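Local coordinates for protein ftsY (Mycoplasma mycoides, PDB 1ZU4) that serves as the signal recognition particle receptor, a protein of the SRP54-type family whose NG domain joins a helical bundle to a P-loop fold, at residues A15-F18 and S19-K23. Sequence-based numbering, arbitrary orientation.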
ATOM      1  N   ALA A  15      -4.523  -1.566  16.828  1.00 18.85           N
ATOM      2  CA  ALA A  15      -4.966  -2.689  17.631  1.00 19.27           C
ATOM      3  C   ALA A  15      -5.391  -2.225  19.023  1.00 19.53           C
ATOM      4  O   ALA A  15      -6.377  -2.698  19.566  1.00 20.37           O
ATOM      5  CB  ALA A  15      -3.877  -3.725  17.728  1.00 19.77           C
ATOM      6  N   PHE A  16      -4.662  -1.282  19.591  1.00 20.31           N
ATOM      7  CA  PHE A  16      -5.036  -0.732  20.877  1.00 20.77           C
ATOM      8  C   PHE A  16      -6.431  -0.079  20.860  1.00 21.20           C
ATOM      9  O   PHE A  16      -7.236  -0.308  21.767  1.00 22.46           O
ATOM     10  CB  PHE A  16      -4.041   0.317  21.365  1.00 21.40           C
ATOM     11  CG  PHE A  16      -4.465   0.927  22.681  1.00 23.68           C
ATOM     12  CD1 PHE A  16      -4.251   0.224  23.875  1.00 25.57           C
ATOM     13  CD2 PHE A  16      -5.153   2.143  22.720  1.00 27.01           C
ATOM     14  CE1 PHE A  16      -4.705   0.764  25.108  1.00 26.28           C
ATOM     15  CE2 PHE A  16      -5.598   2.687  23.947  1.00 28.44           C
ATOM     16  CZ  PHE A  16      -5.371   1.994  25.122  1.00 26.30           C
ATOM     17  N   ASN A  17      -6.659   0.785  19.883  1.00 20.73           N
ATOM     18  CA  ASN A  17      -7.943   1.443  19.677  1.00 21.64           C
ATOM     19  C   ASN A  17      -9.142   0.469  19.451  1.00 21.24           C
ATOM     20  O   ASN A  17     -10.225   0.620  20.047  1.00 20.19           O
ATOM     21  CB  ASN A  17      -7.772   2.325  18.460  1.00 22.57           C
ATOM     22  CG  ASN A  17      -8.773   3.450  18.392  1.00 26.22           C
ATOM     23  OD1 ASN A  17      -8.526   4.572  18.895  1.00 33.03           O
ATOM     24  ND2 ASN A  17      -9.872   3.202  17.692  1.00 27.40           N
ATOM     25  N   PHE A  18      -8.953  -0.497  18.546  1.00 20.39           N
ATOM     26  CA  PHE A  18      -9.949  -1.516  18.249  1.00 19.63           C
ATOM     27  C   PHE A  18     -10.208  -2.378  19.498  1.00 20.83           C
ATOM     28  O   PHE A  18     -11.351  -2.563  19.888  1.00 20.19           O
ATOM     29  CB  PHE A  18      -9.458  -2.349  17.043  1.00 20.46           C
ATOM     30  CG  PHE A  18     -10.505  -3.232  16.417  1.00 19.34           C
ATOM     31  CD1 PHE A  18     -10.123  -4.386  15.758  1.00 22.15           C
ATOM     32  CD2 PHE A  18     -11.872  -2.936  16.516  1.00 18.20           C
ATOM     33  CE1 PHE A  18     -11.068  -5.216  15.138  1.00 21.16           C
ATOM     34  CE2 PHE A  18     -12.829  -3.766  15.889  1.00 21.56           C
ATOM     35  CZ  PHE A  18     -12.426  -4.900  15.201  1.00 21.31           C
ATOM     36  N   SER A  19      -9.164  -2.889  20.158  1.00 21.66           N
ATOM     37  CA  SER A  19      -9.397  -3.672  21.385  1.00 22.27           C
ATOM     38  C   SER A  19      -9.998  -2.870  22.545  1.00 23.10           C
ATOM     39  O   SER A  19     -10.708  -3.442  23.394  1.00 22.13           O
ATOM     40  CB  SER A  19      -8.125  -4.346  21.876  1.00 22.88           C
ATOM     41  OG  SER A  19      -7.233  -3.382  22.396  1.00 23.98           O
ATOM     42  N   LYS A  20      -9.696  -1.574  22.611  1.00 24.28           N
ATOM     43  CA  LYS A  20     -10.269  -0.731  23.657  1.00 25.91           C
ATOM     44  C   LYS A  20     -11.779  -0.704  23.490  1.00 25.70           C
ATOM     45  O   LYS A  20     -12.511  -0.871  24.465  1.00 25.05           O
ATOM     46  CB  LYS A  20      -9.708   0.687  23.614  1.00 27.04           C
ATOM     47  CG  LYS A  20     -10.066   1.549  24.828  1.00 30.05           C
ATOM     48  CD  LYS A  20      -9.973   3.032  24.437  1.00 34.42           C
ATOM     49  CE  LYS A  20      -9.975   3.917  25.701  1.00 39.38           C
ATOM     50  NZ  LYS A  20     -11.383   4.222  26.148  1.00 39.10           N
ATOM     51  N   ASP A  21     -12.238  -0.528  22.252  1.00 24.88           N
ATOM     52  CA  ASP A  21     -13.669  -0.584  21.951  1.00 24.95           C
ATOM     53  C   ASP A  21     -14.271  -1.971  22.130  1.00 25.59           C
ATOM     54  O   ASP A  21     -15.405  -2.105  22.628  1.00 25.89           O
ATOM     55  CB  ASP A  21     -13.942  -0.081  20.522  1.00 24.53           C
ATOM     56  CG  ASP A  21     -13.734   1.418  20.390  1.00 24.02           C
ATOM     57  OD1 ASP A  21     -13.526   2.077  21.457  1.00 24.39           O
ATOM     58  OD2 ASP A  21     -13.772   1.924  19.245  1.00 20.35           O
ATOM     59  N   ILE A  22     -13.540  -3.006  21.722  1.00 25.49           N
ATOM     60  CA  ILE A  22     -14.055  -4.374  21.883  1.00 26.43           C
ATOM     61  C   ILE A  22     -14.180  -4.758  23.377  1.00 27.37           C
ATOM     62  O   ILE A  22     -15.155  -5.406  23.810  1.00 27.45           O
ATOM     63  CB  ILE A  22     -13.218  -5.394  21.077  1.00 26.41           C
ATOM     64  CG1 ILE A  22     -13.392  -5.181  19.563  1.00 25.82           C
ATOM     65  CG2 ILE A  22     -13.497  -6.862  21.525  1.00 25.14           C
ATOM     66  CD1 ILE A  22     -14.741  -5.560  19.019  1.00 25.20           C
ATOM     67  N   LYS A  23     -13.207  -4.332  24.175  1.00 28.22           N
ATOM     68  CA  LYS A  23     -13.231  -4.652  25.614  1.00 29.09           C
ATOM     69  C   LYS A  23     -14.409  -3.998  26.322  1.00 28.73           C
ATOM     70  O   LYS A  23     -15.068  -4.619  27.136  1.00 27.90           O
ATOM     71  CB  LYS A  23     -11.881  -4.331  26.291  1.00 29.69           C
ATOM     72  CG  LYS A  23     -10.773  -5.312  25.842  1.00 31.25           C
ATOM     73  CD  LYS A  23      -9.360  -4.825  26.169  1.00 35.43           C
ATOM     74  CE  LYS A  23      -8.390  -5.975  25.945  1.00 37.28           C
ATOM     75  NZ  LYS A  23      -7.047  -5.633  26.447  1.00 40.38           N
TER
HETATM   76  O   HOH W   1      -6.640  -1.875  24.332  1.00 43.85           O
HETATM   77  O   HOH W   2     -11.124   3.235  21.523  1.00 48.39           O
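From A15 to I22 the backbone runs as regular alpha helix, each amide of S19, K20, D21 and I22 bonding the carbonyl four residues back; S19 N to A15 O is 2.9 Å at an N-H...O angle of 166°. On the buried side F18 and I22 lie alongside each other, pointing the same way. CG anti to the backbone N (chi1 -167°) carries the F18 ring outward from the helix, and I22 CG1 sits over one face of that ring, 4.0 Å from F18 CE2. S19 turns its hydroxyl back against the preceding turn: chi1 of 71° leaves S19 OG 3.0 Å from A15 O and 3.1 Å from F16 O. A water 2.5 Å from S19 OG also donates to F16 O. Another water spans the turn at D21, donating to N17 O and, at 2.7 Å, to D21 OD1, so N17 O receives both this water and the D21 amide. K20 extends past the F16 ring, its CD approaching obliquely. Within the helical bundle, helix 12-27 packs through F18 and I22 onto V43 of helix 34-46 and L78 of helix 71-87, while F312 near the C-terminus meets F18 edge-to-face and also touches I22.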